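Local coordinates for uncharacterized protein (Bacteroides ovatus CL02T12C04, PDB 6PTM) that probably hydrolyses carrageenan chains from their ends, as an exo-carrageenase of glycoside hydrolase family 42, at residues Leu135-Met139 with Arg140-Lys144; Glu123-Glu126 with Met127-Ser131; Ala542-Ile545 with Asp546-Ser549. All blocks are in the same frame, centred on the assembly; numbering follows the deposited sequence.

Contact 1 of 3, residues Leu135-Met139 with Arg140-Lys144; sequences LEAVM and RGELK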
# COMPACT_ATOMS: atom_id res chain seq x y z
N LEU A 135 -12.61 18.42 23.76
CA LEU A 135 -12.13 18.17 25.15
C LEU A 135 -13.16 18.69 26.19
O LEU A 135 -13.33 17.99 27.21
CB LEU A 135 -10.76 18.82 25.31
CG LEU A 135 -9.99 18.44 26.58
CD1 LEU A 135 -9.92 16.93 26.78
CD2 LEU A 135 -8.59 19.05 26.54
N GLU A 136 -13.80 19.83 25.96
CA GLU A 136 -14.82 20.35 26.90
C GLU A 136 -15.98 19.35 27.00
O GLU A 136 -16.43 19.12 28.12
CB GLU A 136 -15.29 21.74 26.48
CG GLU A 136 -14.20 22.79 26.59
CD GLU A 136 -14.41 23.81 27.70
OE1 GLU A 136 -14.93 23.42 28.78
OE2 GLU A 136 -14.05 24.98 27.47
N ALA A 137 -16.39 18.72 25.90
CA ALA A 137 -17.43 17.67 25.89
C ALA A 137 -16.93 16.45 26.66
O ALA A 137 -17.74 15.83 27.38
CB ALA A 137 -17.81 17.33 24.47
N VAL A 138 -15.68 16.05 26.44
CA VAL A 138 -15.09 14.90 27.16
C VAL A 138 -15.06 15.23 28.67
O VAL A 138 -15.44 14.37 29.46
CB VAL A 138 -13.70 14.53 26.63
CG1 VAL A 138 -13.03 13.53 27.55
CG2 VAL A 138 -13.76 14.01 25.20
N MET A 139 -14.66 16.44 29.05
CA MET A 139 -14.56 16.79 30.49
C MET A 139 -15.95 16.78 31.12
O MET A 139 -16.04 16.42 32.27
CB MET A 139 -13.88 18.14 30.68
CG MET A 139 -12.44 18.10 30.25
SD MET A 139 -11.82 19.74 29.94
CE MET A 139 -11.63 20.27 31.64
N ARG A 140 -17.01 17.06 30.37
CA ARG A 140 -18.40 17.10 30.89
C ARG A 140 -19.10 15.75 30.81
O ARG A 140 -20.28 15.74 31.03
CB ARG A 140 -19.24 18.10 30.09
CG ARG A 140 -18.78 19.53 30.34
CD ARG A 140 -19.47 20.57 29.48
NE ARG A 140 -18.58 21.71 29.58
CZ ARG A 140 -18.63 22.65 30.53
NH1 ARG A 140 -19.57 22.62 31.46
NH2 ARG A 140 -17.74 23.63 30.55
N GLY A 141 -18.43 14.70 30.37
CA GLY A 141 -19.03 13.37 30.30
C GLY A 141 -19.98 13.21 29.13
O GLY A 141 -20.72 12.22 29.15
N GLU A 142 -19.93 14.09 28.12
CA GLU A 142 -20.89 14.09 26.99
C GLU A 142 -20.39 13.22 25.82
O GLU A 142 -21.21 12.85 25.01
CB GLU A 142 -21.11 15.51 26.47
CG GLU A 142 -21.81 16.42 27.46
CD GLU A 142 -21.64 17.90 27.13
OE1 GLU A 142 -20.89 18.24 26.16
OE2 GLU A 142 -22.23 18.72 27.86
N LEU A 143 -19.07 13.06 25.70
CA LEU A 143 -18.38 12.13 24.78
C LEU A 143 -17.61 11.14 25.64
O LEU A 143 -16.97 11.58 26.62
CB LEU A 143 -17.40 12.87 23.87
CG LEU A 143 -17.98 13.96 22.97
CD1 LEU A 143 -16.87 14.65 22.17
CD2 LEU A 143 -19.04 13.42 22.03
N LYS A 144 -17.68 9.87 25.28
CA LYS A 144 -16.87 8.84 25.97
C LYS A 144 -15.56 8.69 25.20
O LYS A 144 -15.59 8.39 24.01
CB LYS A 144 -17.68 7.54 26.06
CG LYS A 144 -16.97 6.39 26.78
CD LYS A 144 -17.83 5.15 26.97
CE LYS A 144 -18.24 4.51 25.67
NZ LYS A 144 -17.19 3.59 25.21
O HOH W 1 -16.11 11.73 29.07
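Ala137 O is the hub where Leu135-Met139 turns into Arg140-Lys144: it accepts the backbone N-H of Glu142 at 2.9 Å, with weak bonds from Arg140 N and Leu143 N beside it. The next carbonyl, Val138 O, takes Gly141 N at 3.1 Å, the donor coming from well above the carbonyl plane. These two bonds, Glu142 N to Ala137 O and Gly141 N to Val138 O, together with the positive phi of Gly141 (76°), make this a Schellman motif, the turn that closes the C-terminal end of the helix. Arg140 N still makes a helical bond to Glu136 O. A water donates to both Val138 O (2.8 Å) and Leu143 O (2.6 Å), so it bridges the last turn and the chain that leaves it.

The charged pair is looser. Glu136 and Arg140 run alongside each other, and in one of two conformers of Glu136 its OE1 forms a salt bridge to Arg140 NH2 through a weak hydrogen bond of 3.3 Å, at the guanidinium edge.

Apolar contact comes from Leu143, which folds back on the helix. Its CD1 lies 3.7 Å from Ala137 CB, while its CB meets CG2 of Val138 at 4.0 Å, the two side chains crossing at about a right angle.

Around this helix end, Leu135, Glu136 and Met139 touch Leu57 of helix 44-63, and Val138 and Met139 reach Ile66 in the loop beyond it. The departing chain runs toward the C-terminal part of the protein, where Leu143 touches Leu752 and Lys144 bonds through its backbone to Thr750.

Contact 2 of 3, residues Glu123-Glu126 with Met127-Ser131; sequences EIIE and MMNSS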
# COMPACT_ATOMS: atom_id res chain seq x y z
N GLU A 123 -6.18 27.47 9.55
CA GLU A 123 -6.25 26.00 9.77
C GLU A 123 -5.95 25.73 11.24
O GLU A 123 -6.65 24.91 11.82
CB GLU A 123 -5.28 25.27 8.84
CG GLU A 123 -5.75 25.32 7.41
CD GLU A 123 -7.01 24.53 7.16
OE1 GLU A 123 -6.95 23.27 7.28
OE2 GLU A 123 -8.04 25.16 6.83
N ILE A 124 -4.97 26.40 11.84
CA ILE A 124 -4.66 26.21 13.29
C ILE A 124 -5.88 26.63 14.14
O ILE A 124 -6.19 25.92 15.09
CB ILE A 124 -3.38 26.98 13.65
CG1 ILE A 124 -2.16 26.36 12.96
CG2 ILE A 124 -3.24 27.08 15.16
CD1 ILE A 124 -0.90 27.22 13.01
N ILE A 125 -6.56 27.72 13.78
CA ILE A 125 -7.74 28.26 14.54
C ILE A 125 -8.88 27.23 14.48
O ILE A 125 -9.45 26.92 15.56
CB ILE A 125 -8.15 29.65 14.01
CG1 ILE A 125 -7.09 30.72 14.33
CG2 ILE A 125 -9.54 30.06 14.54
CD1 ILE A 125 -7.20 31.97 13.44
N GLU A 126 -9.15 26.67 13.30
CA GLU A 126 -10.19 25.62 13.14
C GLU A 126 -9.82 24.43 14.02
O GLU A 126 -10.69 23.90 14.74
CB GLU A 126 -10.30 25.14 11.69
CG GLU A 126 -10.57 26.23 10.68
CD GLU A 126 -11.97 26.80 10.70
OE1 GLU A 126 -12.84 26.20 11.35
OE2 GLU A 126 -12.19 27.85 10.06
N MET A 127 -8.55 24.03 13.98
CA MET A 127 -8.05 22.84 14.70
C MET A 127 -8.13 23.07 16.22
O MET A 127 -8.51 22.14 16.96
CB MET A 127 -6.61 22.55 14.26
CG MET A 127 -5.98 21.40 14.99
SD MET A 127 -4.50 20.77 14.13
CE MET A 127 -3.40 22.17 14.31
N MET A 128 -7.77 24.26 16.68
CA MET A 128 -7.91 24.60 18.12
C MET A 128 -9.40 24.65 18.49
O MET A 128 -9.73 24.09 19.52
CB MET A 128 -7.22 25.93 18.45
CG MET A 128 -5.70 25.93 18.20
SD MET A 128 -4.76 24.76 19.15
CE MET A 128 -4.71 23.37 18.02
N ASN A 129 -10.27 25.23 17.67
CA ASN A 129 -11.72 25.27 17.98
C ASN A 129 -12.25 23.83 18.09
O ASN A 129 -12.96 23.56 19.04
CB ASN A 129 -12.54 26.07 16.96
CG ASN A 129 -12.37 27.57 17.07
OD1 ASN A 129 -11.96 28.07 18.11
ND2 ASN A 129 -12.64 28.31 16.00
N SER A 130 -11.90 22.92 17.17
CA SER A 130 -12.34 21.50 17.23
C SER A 130 -11.81 20.83 18.51
O SER A 130 -12.57 20.07 19.16
CB SER A 130 -11.92 20.73 15.97
OG SER A 130 -12.57 21.28 14.82
N SER A 131 -10.53 21.02 18.82
CA SER A 131 -9.86 20.41 19.99
C SER A 131 -10.54 20.91 21.26
O SER A 131 -10.92 20.07 22.06
CB SER A 131 -8.39 20.68 20.01
OG SER A 131 -7.78 20.19 18.81
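Ile124 and Met128 lie alongside each other, one helical turn apart, with CG2 of the isoleucine 4.1 Å from CG of the methionine. That same CG sits closer still to the Ile124 carbonyl, 3.1 Å from its O. Ile125 and Asn129 pair in a similar way: CG2 of Ile125 approaches the amide nitrogen ND2 of Asn129 at 3.8 Å, both side chains pointing the same way. Beneath them run the i to i+4 bonds of a regular alpha-helix, among them Met128 N to Ile124 O at 2.8 Å and Asn129 N to Ile125 O, also 2.8 Å. Ser131 adds a side-chain bond to this ladder. With OG beside its own backbone N (chi1 -58°), it reaches back to Met127 O at 2.8 Å, while Ser131 N comes to that oxygen from the other face of the carbonyl plane.

The helix, part of 109-139, packs in a helical bundle. Ile124 and Met128 both rest on Ala78 of helix 69-90, and Met128 also meets Leu54 of helix 44-63. From that helix Lys50 takes Asn129 OD1 in a hydrogen bond, which ties down the amide beside Ile125. On helix 534-549, Arg535 forms a salt bridge with Glu123 and also touches Met127.

Contact 3 of 3, residues Ala542-Ile545 with Asp546-Ser549; sequences ATMI and DLNS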
# COMPACT_ATOMS: atom_id res chain seq x y z
N ALA A 542 -4.22 11.74 14.74
CA ALA A 542 -5.54 11.57 15.38
C ALA A 542 -6.18 10.26 14.90
O ALA A 542 -6.79 9.56 15.70
CB ALA A 542 -6.43 12.76 15.11
N THR A 543 -6.07 9.95 13.62
CA THR A 543 -6.59 8.65 13.10
C THR A 543 -5.85 7.48 13.78
O THR A 543 -6.51 6.55 14.26
CB THR A 543 -6.54 8.66 11.57
OG1 THR A 543 -7.25 9.82 11.10
CG2 THR A 543 -7.18 7.42 11.02
N MET A 544 -4.53 7.50 13.87
CA MET A 544 -3.77 6.43 14.56
C MET A 544 -4.29 6.29 16.00
O MET A 544 -4.49 5.14 16.50
CB MET A 544 -2.27 6.72 14.54
CG MET A 544 -1.66 6.75 13.15
SD MET A 544 -1.85 5.18 12.26
CE MET A 544 -2.67 5.72 10.76
N ILE A 545 -4.53 7.41 16.67
CA ILE A 545 -5.02 7.38 18.07
C ILE A 545 -6.35 6.63 18.13
O ILE A 545 -6.52 5.81 19.06
CB ILE A 545 -5.18 8.80 18.63
CG1 ILE A 545 -3.81 9.39 18.96
CG2 ILE A 545 -6.16 8.76 19.81
CD1 ILE A 545 -3.82 10.87 19.29
N ASP A 546 -7.27 6.93 17.22
CA ASP A 546 -8.57 6.22 17.22
C ASP A 546 -8.38 4.76 16.83
O ASP A 546 -8.94 3.87 17.51
CB ASP A 546 -9.62 6.90 16.35
CG ASP A 546 -10.18 8.17 16.96
OD1 ASP A 546 -10.14 8.30 18.20
OD2 ASP A 546 -10.60 9.03 16.19
N LEU A 547 -7.61 4.47 15.78
CA LEU A 547 -7.38 3.05 15.39
C LEU A 547 -6.73 2.29 16.57
O LEU A 547 -7.15 1.17 16.87
CB LEU A 547 -6.48 3.02 14.15
CG LEU A 547 -7.07 3.51 12.84
CD1 LEU A 547 -5.94 3.77 11.87
CD2 LEU A 547 -8.03 2.49 12.28
N ASN A 548 -5.73 2.85 17.23
CA ASN A 548 -5.13 2.20 18.43
C ASN A 548 -6.22 1.86 19.45
O ASN A 548 -6.17 0.78 20.04
CB ASN A 548 -4.00 3.04 19.03
CG ASN A 548 -2.76 3.02 18.17
OD1 ASN A 548 -2.65 2.21 17.25
ND2 ASN A 548 -1.85 3.95 18.44
N SER A 549 -7.17 2.76 19.67
CA SER A 549 -8.19 2.66 20.74
C SER A 549 -9.11 1.48 20.44
O SER A 549 -9.74 0.96 21.40
CB SER A 549 -8.96 3.96 20.90
OG SER A 549 -9.99 4.13 19.92
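Leu547 packs against two side chains of the preceding turn, and it meets them at different angles. Thr543 runs beside it in the same direction, its methyl CG2 3.9 Å from Leu547 CD1. Met544 slants across instead and brings CE within 4.0 Å of that same CD1. The methyl of Met544 arrives there because its chain turns at chi2 (-60°) and bends again at chi3. CD1 of Leu547 is thus shared between a threonine and a methionine methyl, while the threonine hydroxyl bonds to Glu539 O one turn back.

The backbone beneath is alpha-helical. Leu547 N points almost straight at Thr543 O, 2.8 Å away with an N-H...O angle of 178°, and Asn548 N meets Met544 O at 2.7 Å. Ser549 N lies 3.2 Å from Ile545 O in a more bent bond, and the Ser549 hydroxyl, placed between backbone N and carbonyl carbon (chi1 79°), turns back to donate through OG to Asp546 O at 2.6 Å, in the carbonyl plane and on a lone pair. All this lies toward the C-terminal part of helix 534-549, within the beta-galactosidase family region, and one side of it packs on strand 168-175 of the mixed sheet: Met544 and Leu547 both touch Phe171.

The amide of Asn548 turns its face to Met544 O, with CG 3.2 Å away, and its OD1 accepts the backbone N-H of Phe171 on that strand. An alanine here would take away that acceptor, and would probably leave the Phe171 N-H without its mate and weaken the tie between helix and strand. Asp546 forms a salt bridge with Arg490 of helix 486-498, whose Trp494 and Thr497 also pack against Leu547.

How the contacts relate
Contacts 2 and 1 follow each other on helix 109-139, with centres about 17 Å apart: contact 2 lies within the helix, and contact 1 is its C-terminal end with the loop leading toward strand 157-159. Contact 3 comes some 400 residues later, in the C-terminal part of helix 534-549, with its centre about 18 Å from that of contact 1 and 19 Å from that of contact 2. It touches neither, the nearest atoms being about 8 Å away in each case. Arg535, on the helix of contact 3, pairs with Glu123 of contact 2, and helix 69-90 touches contacts 2 and 3. The N-terminal helices are thereby joined to the part holding the beta-galactosidase family region.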